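Local coordinates for oligopeptide-binding protein AppA (Bacillus subtilis, PDB 1XOC), which binds oligopeptides outside the cell and delivers them to an ABC-type permease, which can replace the Opp system in sporulation and genetic competence, at residues F362-I376 with Q404-G418. Residues are numbered along the deposited sequence; the frame is centred on the assembly and turned at random. Where two conformers were deposited one is given.
Sequences FTLKTNQGNKVREDI and QMNPPNWDFDAMVMG. With ZN (zinc ion), chain F; ZN (zinc ion), chain J.
Lys-365 reaches out from strand 362-367 and inserts its ammonium group between Gln-404, near the end of a helix, and the loop at Asp-411. Its chain leaves with CG anti to the carbonyl carbon (chi1 -71°) and stays extended beyond CG, which carries NZ out to donate to Gln-404 OE1, at 2.8 Å and from above the amide's carbonyl plane, and to the backbone O of Asp-411, also at 2.8 Å. The carboxylate of Asp-411 lies near enough to add a probably favourable field without forming a salt bridge. Replacing this lysine by an alanine would remove NZ and is likely to leave both oxygens without this donor and the loop less firmly tied to the strand. Strands 362-367 and 414-418 run parallel: Lys-365 N donates to Ala-414 O, and Lys-365 O accepts from Val-416 N. At the start of the ladder Asp-413 OD2 takes Thr-363 N on its anti lone pair, 2.9 Å away and almost perfectly straight, while a water links Thr-363 O to Asp-413 N. Strand 358-367, helix 371-385 and the parallel strand 390-396 make a beta-alpha-beta unit in the mixed sheet of a periplasmic-binding-protein fold; strand 414-420 lines the other edge of strand 358-367. On the sheet face carrying Leu-364 and Ala-414, Leu-364 CD1 packs against Ala-414 CB (3.7 Å) and Val-416 CG2, which Ile-376 CG2 also approaches. Val-416 CG1 meets the aliphatic part of Arg-373, CG at 3.8 Å, the two side chains lying alongside and pointing opposite ways. Thr-366 OG1, anti to its own N (chi1 -163°), donates to Val-416 O at 2.8 Å. The Arg-373 guanidinium lays one face over the Met-417–Gly-418 peptide; NH1 donates to Asn-367 OD1 (3.0 Å), and NH2, like Asn-367 ND2, bonds the backbone of the bound peptide, with which Gly-418 pairs in an antiparallel ladder.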
ATOM      1  N   PHE A 362     -11.683  18.976  15.052  1.00 26.60           N
ATOM      2  CA  PHE A 362     -10.861  17.768  15.023  1.00 26.27           C
ATOM      3  C   PHE A 362      -9.470  18.033  14.453  1.00 25.69           C
ATOM      4  O   PHE A 362      -9.207  19.075  13.870  1.00 25.63           O
ATOM      5  CB  PHE A 362     -11.551  16.657  14.216  1.00 26.70           C
ATOM      6  CG  PHE A 362     -11.685  16.956  12.751  1.00 26.90           C
ATOM      7  CD1 PHE A 362     -10.739  16.479  11.834  1.00 29.05           C
ATOM      8  CD2 PHE A 362     -12.753  17.703  12.282  1.00 28.75           C
ATOM      9  CE1 PHE A 362     -10.859  16.773  10.497  1.00 28.65           C
ATOM     10  CE2 PHE A 362     -12.882  17.998  10.966  1.00 30.32           C
ATOM     11  CZ  PHE A 362     -11.944  17.513  10.047  1.00 30.29           C
ATOM     12  N   THR A 363      -8.606  17.030  14.598  1.00 27.35           N
ATOM     13  CA  THR A 363      -7.254  17.061  14.064  1.00 26.90           C
ATOM     14  C   THR A 363      -7.138  16.182  12.801  1.00 27.54           C
ATOM     15  O   THR A 363      -7.538  14.997  12.775  1.00 28.24           O
ATOM     16  CB  THR A 363      -6.252  16.631  15.135  1.00 25.98           C
ATOM     17  OG1 THR A 363      -6.350  17.539  16.245  1.00 27.41           O
ATOM     18  CG2 THR A 363      -4.813  16.607  14.608  1.00 28.23           C
ATOM     19  N   LEU A 364      -6.596  16.788  11.736  1.00 27.73           N
ATOM     20  CA  LEU A 364      -6.284  16.100  10.483  1.00 27.66           C
ATOM     21  C   LEU A 364      -4.782  15.831  10.383  1.00 27.99           C
ATOM     22  O   LEU A 364      -3.959  16.758  10.256  1.00 28.59           O
ATOM     23  CB  LEU A 364      -6.722  16.959   9.308  1.00 27.99           C
ATOM     24  CG  LEU A 364      -6.569  16.418   7.877  1.00 28.65           C
ATOM     25  CD1 LEU A 364      -7.375  15.157   7.636  1.00 30.13           C
ATOM     26  CD2 LEU A 364      -6.979  17.471   6.868  1.00 28.95           C
ATOM     27  N   LYS A 365      -4.432  14.541  10.401  1.00 28.20           N
ATOM     28  CA  LYS A 365      -3.043  14.116  10.323  1.00 27.53           C
ATOM     29  C   LYS A 365      -2.628  13.745   8.905  1.00 27.78           C
ATOM     30  O   LYS A 365      -3.454  13.282   8.098  1.00 28.67           O
ATOM     31  CB  LYS A 365      -2.811  12.878  11.194  1.00 28.54           C
ATOM     32  CG  LYS A 365      -2.843  13.096  12.659  1.00 27.74           C
ATOM     33  CD  LYS A 365      -2.650  11.792  13.435  1.00 27.87           C
ATOM     34  CE  LYS A 365      -2.424  12.105  14.900  1.00 28.11           C
ATOM     35  NZ  LYS A 365      -2.366  10.897  15.775  1.00 28.16           N
ATOM     36  N   THR A 366      -1.339  13.905   8.606  1.00 27.49           N
ATOM     37  CA  THR A 366      -0.760  13.272   7.410  1.00 28.07           C
ATOM     38  C   THR A 366       0.721  13.045   7.612  1.00 27.99           C
ATOM     39  O   THR A 366       1.254  13.452   8.668  1.00 27.48           O
ATOM     40  CB  THR A 366      -1.006  14.089   6.116  1.00 27.13           C
ATOM     41  OG1 THR A 366      -0.768  13.216   4.988  1.00 28.03           O
ATOM     42  CG2 THR A 366      -0.120  15.277   6.023  1.00 29.34           C
ATOM     43  N   ASN A 367       1.398  12.434   6.645  1.00 28.16           N
ATOM     44  CA  ASN A 367       2.789  12.034   6.847  1.00 29.41           C
ATOM     45  C   ASN A 367       3.840  13.080   6.488  1.00 29.08           C
ATOM     46  O   ASN A 367       3.806  13.669   5.402  1.00 28.06           O
ATOM     47  CB  ASN A 367       3.102  10.714   6.127  1.00 29.47           C
ATOM     48  CG  ASN A 367       2.700  10.717   4.679  1.00 30.29           C
ATOM     49  OD1 ASN A 367       1.533  10.919   4.359  1.00 30.55           O
ATOM     50  ND2 ASN A 367       3.665  10.459   3.797  1.00 30.38           N
ATOM     51  N   GLN A 368       4.767  13.296   7.440  1.00 30.07           N
ATOM     52  CA  GLN A 368       5.959  14.157   7.294  1.00 30.79           C
ATOM     53  C   GLN A 368       6.724  13.851   6.008  1.00 30.47           C
ATOM     54  O   GLN A 368       7.157  12.717   5.794  1.00 30.08           O
ATOM     55  CB  GLN A 368       6.879  13.985   8.508  1.00 31.23           C
ATOM     56  CG  GLN A 368       8.074  14.942   8.517  1.00 30.94           C
ATOM     57  CD  GLN A 368       9.039  14.682   9.653  1.00 35.33           C
ATOM     58  OE1 GLN A 368       9.952  15.479   9.879  1.00 43.18           O
ATOM     59  NE2 GLN A 368       8.858  13.573  10.377  1.00 39.95           N
ATOM     60  N   GLY A 369       6.895  14.867   5.172  1.00 29.99           N
ATOM     61  CA  GLY A 369       7.750  14.777   4.022  1.00 30.56           C
ATOM     62  C   GLY A 369       6.973  14.742   2.718  1.00 30.96           C
ATOM     63  O   GLY A 369       7.542  14.962   1.639  1.00 32.97           O
ATOM     64  N   ASN A 370       5.675  14.474   2.799  1.00 30.16           N
ATOM     65  CA  ASN A 370       4.849  14.519   1.622  1.00 30.77           C
ATOM     66  C   ASN A 370       4.268  15.922   1.597  1.00 30.73           C
ATOM     67  O   ASN A 370       3.252  16.193   2.214  1.00 30.69           O
ATOM     68  CB  ASN A 370       3.774  13.430   1.651  1.00 30.68           C
ATOM     69  CG  ASN A 370       3.039  13.285   0.340  1.00 28.86           C
ATOM     70  OD1 ASN A 370       2.729  12.137  -0.126  1.00 34.17           O
ATOM     71  ND2 ASN A 370       2.785  14.383  -0.296  1.00 25.70           N
ATOM     72  N   LYS A 371       4.932  16.798   0.865  1.00 31.03           N
ATOM     73  CA  LYS A 371       4.500  18.164   0.782  0.50 31.07           C
ATOM     74  C   LYS A 371       3.162  18.379   0.110  1.00 30.51           C
ATOM     75  O   LYS A 371       2.434  19.274   0.473  1.00 29.26           O
ATOM     76  CB  LYS A 371       5.583  19.045   0.177  0.50 31.99           C
ATOM     77  CG  LYS A 371       5.825  18.854  -1.290  0.50 35.39           C
ATOM     78  CD  LYS A 371       6.951  19.770  -1.811  0.50 37.93           C
ATOM     79  CE  LYS A 371       7.216  19.535  -3.301  0.50 35.25           C
ATOM     80  NZ  LYS A 371       8.289  20.404  -3.898  0.50 39.60           N
ATOM     81  N   VAL A 372       2.840  17.528  -0.853  1.00 29.87           N
ATOM     82  CA  VAL A 372       1.515  17.532  -1.446  1.00 30.27           C
ATOM     83  C   VAL A 372       0.429  17.291  -0.386  1.00 29.41           C
ATOM     84  O   VAL A 372      -0.565  18.010  -0.338  1.00 29.03           O
ATOM     85  CB  VAL A 372       1.425  16.485  -2.569  1.00 31.53           C
ATOM     86  CG1 VAL A 372      -0.005  16.302  -3.062  1.00 31.78           C
ATOM     87  CG2 VAL A 372       2.334  16.892  -3.741  1.00 35.20           C
ATOM     88  N   ARG A 373       0.595  16.274   0.457  1.00 28.82           N
ATOM     89  CA  ARG A 373      -0.425  15.959   1.474  1.00 27.40           C
ATOM     90  C   ARG A 373      -0.463  17.010   2.569  1.00 28.03           C
ATOM     91  O   ARG A 373      -1.547  17.315   3.067  1.00 28.61           O
ATOM     92  CB  ARG A 373      -0.188  14.585   2.095  1.00 27.41           C
ATOM     93  CG  ARG A 373      -0.443  13.497   1.094  1.00 26.54           C
ATOM     94  CD  ARG A 373      -0.225  12.112   1.691  1.00 26.34           C
ATOM     95  NE  ARG A 373      -0.262  11.057   0.667  1.00 26.97           N
ATOM     96  CZ  ARG A 373      -0.034   9.784   0.950  1.00 27.52           C
ATOM     97  NH1 ARG A 373       0.214   9.367   2.178  1.00 30.03           N
ATOM     98  NH2 ARG A 373      -0.098   8.906  -0.064  1.00 29.79           N
ATOM     99  N   GLU A 374       0.689  17.534   2.935  1.00 29.57           N
ATOM    100  CA  GLU A 374       0.739  18.619   3.890  1.00 29.75           C
ATOM    101  C   GLU A 374      -0.067  19.794   3.356  1.00 28.96           C
ATOM    102  O   GLU A 374      -0.859  20.399   4.078  1.00 28.29           O
ATOM    103  CB  GLU A 374       2.199  19.005   4.220  1.00 29.97           C
ATOM    104  CG  GLU A 374       3.048  17.822   4.816  1.00 33.61           C
ATOM    105  CD  GLU A 374       4.534  18.144   4.942  1.00 33.79           C
ATOM    106  OE1 GLU A 374       4.912  19.287   4.589  1.00 39.20           O
ATOM    107  OE2 GLU A 374       5.338  17.284   5.427  1.00 34.88           O
ATOM    108  N   ASP A 375       0.137  20.157   2.102  1.00 27.30           N
ATOM    109  CA  ASP A 375      -0.652  21.197   1.447  1.00 28.41           C
ATOM    110  C   ASP A 375      -2.154  20.875   1.396  1.00 28.78           C
ATOM    111  O   ASP A 375      -3.006  21.741   1.639  1.00 28.65           O
ATOM    112  CB  ASP A 375      -0.167  21.419   0.012  1.00 28.04           C
ATOM    113  CG  ASP A 375       1.216  22.028  -0.058  1.00 29.82           C
ATOM    114  OD1 ASP A 375       1.815  22.081  -1.147  1.00 32.14           O
ATOM    115  OD2 ASP A 375       1.730  22.480   0.987  1.00 30.07           O
ATOM    116  N   ILE A 376      -2.494  19.656   1.038  1.00 28.28           N
ATOM    117  CA  ILE A 376      -3.899  19.284   1.037  1.00 29.04           C
ATOM    118  C   ILE A 376      -4.517  19.484   2.398  1.00 28.45           C
ATOM    119  O   ILE A 376      -5.657  19.939   2.493  1.00 29.43           O
ATOM    120  CB  ILE A 376      -4.079  17.840   0.609  1.00 29.25           C
ATOM    121  CG1 ILE A 376      -3.743  17.693  -0.864  1.00 31.93           C
ATOM    122  CG2 ILE A 376      -5.529  17.370   0.876  1.00 30.53           C
ATOM    123  CD1 ILE A 376      -3.697  16.264  -1.325  1.00 32.40           C
ATOM    124  N   GLN A 404       0.113   4.434  14.481  1.00 29.02           N
ATOM    125  CA  GLN A 404      -1.065   5.095  15.027  1.00 29.55           C
ATOM    126  C   GLN A 404      -2.363   4.670  14.331  1.00 29.81           C
ATOM    127  O   GLN A 404      -3.388   4.479  14.997  1.00 29.50           O
ATOM    128  CB  GLN A 404      -0.899   6.606  14.895  1.00 29.17           C
ATOM    129  CG  GLN A 404      -0.004   7.198  15.947  1.00 28.93           C
ATOM    130  CD  GLN A 404       0.476   8.605  15.657  1.00 31.34           C
ATOM    131  OE1 GLN A 404      -0.138   9.368  14.924  1.00 32.24           O
ATOM    132  NE2 GLN A 404       1.588   8.961  16.271  1.00 34.82           N
ATOM    133  N   MET A 405      -2.356   4.512  13.001  1.00 30.04           N
ATOM    134  CA  MET A 405      -3.598   4.224  12.291  1.00 32.07           C
ATOM    135  C   MET A 405      -4.025   2.771  12.481  1.00 31.44           C
ATOM    136  O   MET A 405      -5.221   2.476  12.480  1.00 32.08           O
ATOM    137  CB  MET A 405      -3.464   4.531  10.790  1.00 32.48           C
ATOM    138  CG  MET A 405      -2.582   3.636  10.019  1.00 35.70           C
ATOM    139  SD  MET A 405      -2.464   4.185   8.280  1.00 38.64           S
ATOM    140  CE  MET A 405      -1.556   5.666   8.491  1.00 36.53           C
ATOM    141  N   ASN A 406      -3.054   1.883  12.687  1.00 31.48           N
ATOM    142  CA  ASN A 406      -3.299   0.438  12.764  1.00 30.46           C
ATOM    143  C   ASN A 406      -3.923  -0.003  14.086  1.00 30.26           C
ATOM    144  O   ASN A 406      -3.782   0.679  15.095  1.00 29.58           O
ATOM    145  CB  ASN A 406      -1.978  -0.336  12.525  1.00 30.78           C
ATOM    146  CG  ASN A 406      -1.740  -0.639  11.069  1.00 32.62           C
ATOM    147  OD1 ASN A 406      -2.312  -1.584  10.531  1.00 33.37           O
ATOM    148  ND2 ASN A 406      -0.907   0.167  10.409  1.00 35.59           N
ATOM    149  N   PRO A 407      -4.606  -1.154  14.105  1.00 29.24           N
ATOM    150  CA  PRO A 407      -4.979  -1.766  15.363  1.00 29.53           C
ATOM    151  C   PRO A 407      -3.728  -1.957  16.216  1.00 29.78           C
ATOM    152  O   PRO A 407      -2.643  -2.159  15.649  1.00 29.69           O
ATOM    153  CB  PRO A 407      -5.519  -3.136  14.943  1.00 29.85           C
ATOM    154  CG  PRO A 407      -5.861  -3.007  13.532  1.00 29.16           C
ATOM    155  CD  PRO A 407      -5.011  -1.957  12.941  1.00 29.45           C
ATOM    156  N   PRO A 408      -3.851  -1.878  17.545  1.00 30.71           N
ATOM    157  CA  PRO A 408      -5.032  -1.620  18.355  1.00 30.35           C
ATOM    158  C   PRO A 408      -5.270  -0.141  18.682  1.00 30.19           C
ATOM    159  O   PRO A 408      -5.961   0.157  19.667  1.00 30.69           O
ATOM    160  CB  PRO A 408      -4.692  -2.361  19.648  1.00 30.82           C
ATOM    161  CG  PRO A 408      -3.247  -2.106  19.786  1.00 31.47           C
ATOM    162  CD  PRO A 408      -2.678  -2.122  18.407  1.00 31.31           C
ATOM    163  N   ASN A 409      -4.710   0.769  17.876  1.00 30.04           N
ATOM    164  CA  ASN A 409      -4.641   2.196  18.231  1.00 29.23           C
ATOM    165  C   ASN A 409      -5.723   3.041  17.562  1.00 29.56           C
ATOM    166  O   ASN A 409      -6.495   3.721  18.241  1.00 30.24           O
ATOM    167  CB  ASN A 409      -3.264   2.760  17.887  1.00 29.40           C
ATOM    168  CG  ASN A 409      -2.146   2.024  18.585  1.00 29.55           C
ATOM    169  OD1 ASN A 409      -1.091   1.757  17.991  1.00 33.98           O
ATOM    170  ND2 ASN A 409      -2.343   1.718  19.849  1.00 28.38           N
ATOM    171  N   TRP A 410      -5.792   3.001  16.236  1.00 28.10           N
ATOM    172  CA  TRP A 410      -6.727   3.840  15.494  1.00 29.15           C
ATOM    173  C   TRP A 410      -6.727   5.276  15.989  1.00 28.99           C
ATOM    174  O   TRP A 410      -7.784   5.904  16.156  1.00 29.67           O
ATOM    175  CB  TRP A 410      -8.130   3.281  15.590  1.00 28.97           C
ATOM    176  CG  TRP A 410      -8.208   1.848  15.178  1.00 28.66           C
ATOM    177  CD1 TRP A 410      -8.163   1.349  13.901  1.00 29.85           C
ATOM    178  CD2 TRP A 410      -8.402   0.732  16.040  1.00 28.86           C
ATOM    179  NE1 TRP A 410      -8.282  -0.016  13.932  1.00 30.49           N
ATOM    180  CE2 TRP A 410      -8.439  -0.419  15.231  1.00 28.69           C
ATOM    181  CE3 TRP A 410      -8.527   0.589  17.425  1.00 30.30           C
ATOM    182  CZ2 TRP A 410      -8.622  -1.696  15.766  1.00 30.18           C
ATOM    183  CZ3 TRP A 410      -8.709  -0.662  17.959  1.00 29.53           C
ATOM    184  CH2 TRP A 410      -8.750  -1.801  17.130  1.00 29.32           C
ATOM    185  N   ASP A 411      -5.514   5.784  16.196  1.00 29.33           N
ATOM    186  CA  ASP A 411      -5.289   7.002  16.972  1.00 29.93           C
ATOM    187  C   ASP A 411      -5.227   8.191  16.021  1.00 29.79           C
ATOM    188  O   ASP A 411      -4.159   8.773  15.793  1.00 29.41           O
ATOM    189  CB  ASP A 411      -3.987   6.827  17.736  1.00 30.38           C
ATOM    190  CG  ASP A 411      -3.606   8.037  18.557  1.00 32.10           C
ATOM    191  OD1 ASP A 411      -2.389   8.191  18.782  1.00 37.85           O
ATOM    192  OD2 ASP A 411      -4.487   8.837  18.925  1.00 38.77           O
ATOM    193  N   PHE A 412      -6.386   8.495  15.438  1.00 30.15           N
ATOM    194  CA  PHE A 412      -6.559   9.633  14.534  1.00 30.08           C
ATOM    195  C   PHE A 412      -8.048   9.972  14.470  1.00 30.00           C
ATOM    196  O   PHE A 412      -8.894   9.091  14.670  1.00 31.39           O
ATOM    197  CB  PHE A 412      -6.000   9.322  13.130  1.00 30.18           C
ATOM    198  CG  PHE A 412      -6.766   8.270  12.378  1.00 29.78           C
ATOM    199  CD1 PHE A 412      -6.578   6.934  12.651  1.00 31.32           C
ATOM    200  CD2 PHE A 412      -7.675   8.626  11.416  1.00 28.74           C
ATOM    201  CE1 PHE A 412      -7.283   5.945  11.935  1.00 32.38           C
ATOM    202  CE2 PHE A 412      -8.362   7.625  10.672  1.00 28.88           C
ATOM    203  CZ  PHE A 412      -8.165   6.304  10.967  1.00 31.49           C
ATOM    204  N   ASP A 413      -8.358  11.247  14.230  1.00 29.29           N
ATOM    205  CA  ASP A 413      -9.727  11.695  13.931  1.00 29.30           C
ATOM    206  C   ASP A 413      -9.945  11.569  12.430  1.00 29.33           C
ATOM    207  O   ASP A 413     -10.914  10.955  11.955  1.00 30.47           O
ATOM    208  CB  ASP A 413      -9.917  13.164  14.294  1.00 29.06           C
ATOM    209  CG  ASP A 413      -9.725  13.461  15.777  1.00 29.39           C
ATOM    210  OD1 ASP A 413      -9.950  12.566  16.622  1.00 30.69           O
ATOM    211  OD2 ASP A 413      -9.364  14.623  16.074  1.00 31.99           O
ATOM    212  N   ALA A 414      -8.991  12.097  11.660  1.00 29.31           N
ATOM    213  CA  ALA A 414      -9.033  12.002  10.196  1.00 28.81           C
ATOM    214  C   ALA A 414      -7.611  12.021   9.687  1.00 29.44           C
ATOM    215  O   ALA A 414      -6.728  12.530  10.350  1.00 29.46           O
ATOM    216  CB  ALA A 414      -9.831  13.140   9.595  1.00 27.87           C
ATOM    217  N   MET A 415      -7.371  11.458   8.504  1.00 28.91           N
ATOM    218  CA  MET A 415      -6.032  11.519   7.933  1.00 30.21           C
ATOM    219  C   MET A 415      -6.047  11.636   6.438  1.00 29.65           C
ATOM    220  O   MET A 415      -6.935  11.103   5.794  1.00 29.88           O
ATOM    221  CB  MET A 415      -5.208  10.314   8.344  1.00 31.87           C
ATOM    222  CG  MET A 415      -5.693   9.019   7.786  1.00 32.96           C
ATOM    223  SD  MET A 415      -4.647   7.649   8.315  1.00 36.14           S
ATOM    224  CE  MET A 415      -5.680   6.270   7.794  1.00 36.95           C
ATOM    225  N   VAL A 416      -5.064  12.346   5.899  1.00 29.44           N
ATOM    226  CA  VAL A 416      -4.822  12.354   4.451  1.00 29.00           C
ATOM    227  C   VAL A 416      -3.819  11.246   4.171  1.00 29.21           C
ATOM    228  O   VAL A 416      -2.723  11.252   4.688  1.00 28.12           O
ATOM    229  CB  VAL A 416      -4.271  13.713   3.966  1.00 29.54           C
ATOM    230  CG1 VAL A 416      -4.039  13.652   2.446  1.00 30.86           C
ATOM    231  CG2 VAL A 416      -5.198  14.857   4.352  1.00 28.50           C
ATOM    232  N   MET A 417      -4.191  10.265   3.336  1.00 28.22           N
ATOM    233  CA  MET A 417      -3.421   9.012   3.268  1.00 29.07           C
ATOM    234  C   MET A 417      -3.590   8.429   1.892  1.00 29.67           C
ATOM    235  O   MET A 417      -4.447   8.886   1.150  1.00 29.47           O
ATOM    236  CB  MET A 417      -3.907   8.037   4.320  1.00 29.96           C
ATOM    237  CG  MET A 417      -3.116   6.765   4.556  1.00 29.88           C
ATOM    238  SD  MET A 417      -1.348   6.921   4.637  1.00 31.74           S
ATOM    239  CE  MET A 417      -1.128   8.127   5.920  1.00 32.57           C
ATOM    240  N   GLY A 418      -2.713   7.501   1.531  1.00 30.17           N
ATOM    241  CA  GLY A 418      -2.928   6.743   0.308  1.00 30.10           C
ATOM    242  C   GLY A 418      -2.887   5.242   0.484  1.00 31.07           C
ATOM    243  O   GLY A 418      -2.310   4.727   1.432  1.00 30.04           O
TER
HETATM  244 ZN    ZN F 524       7.050  18.963   5.080  0.50 30.31          ZN
HETATM  245 ZN    ZN J 528       3.760  23.088  -0.713  1.00 35.24          ZN
HETATM  246  O   HOH W   1      -5.988  12.961  14.142  1.00 24.35           O
HETATM  247  O   HOH W   2       7.213  18.772   7.273  1.00 40.18           O
HETATM  248  O   HOH W   3       7.273  21.113   4.630  0.50 31.34           O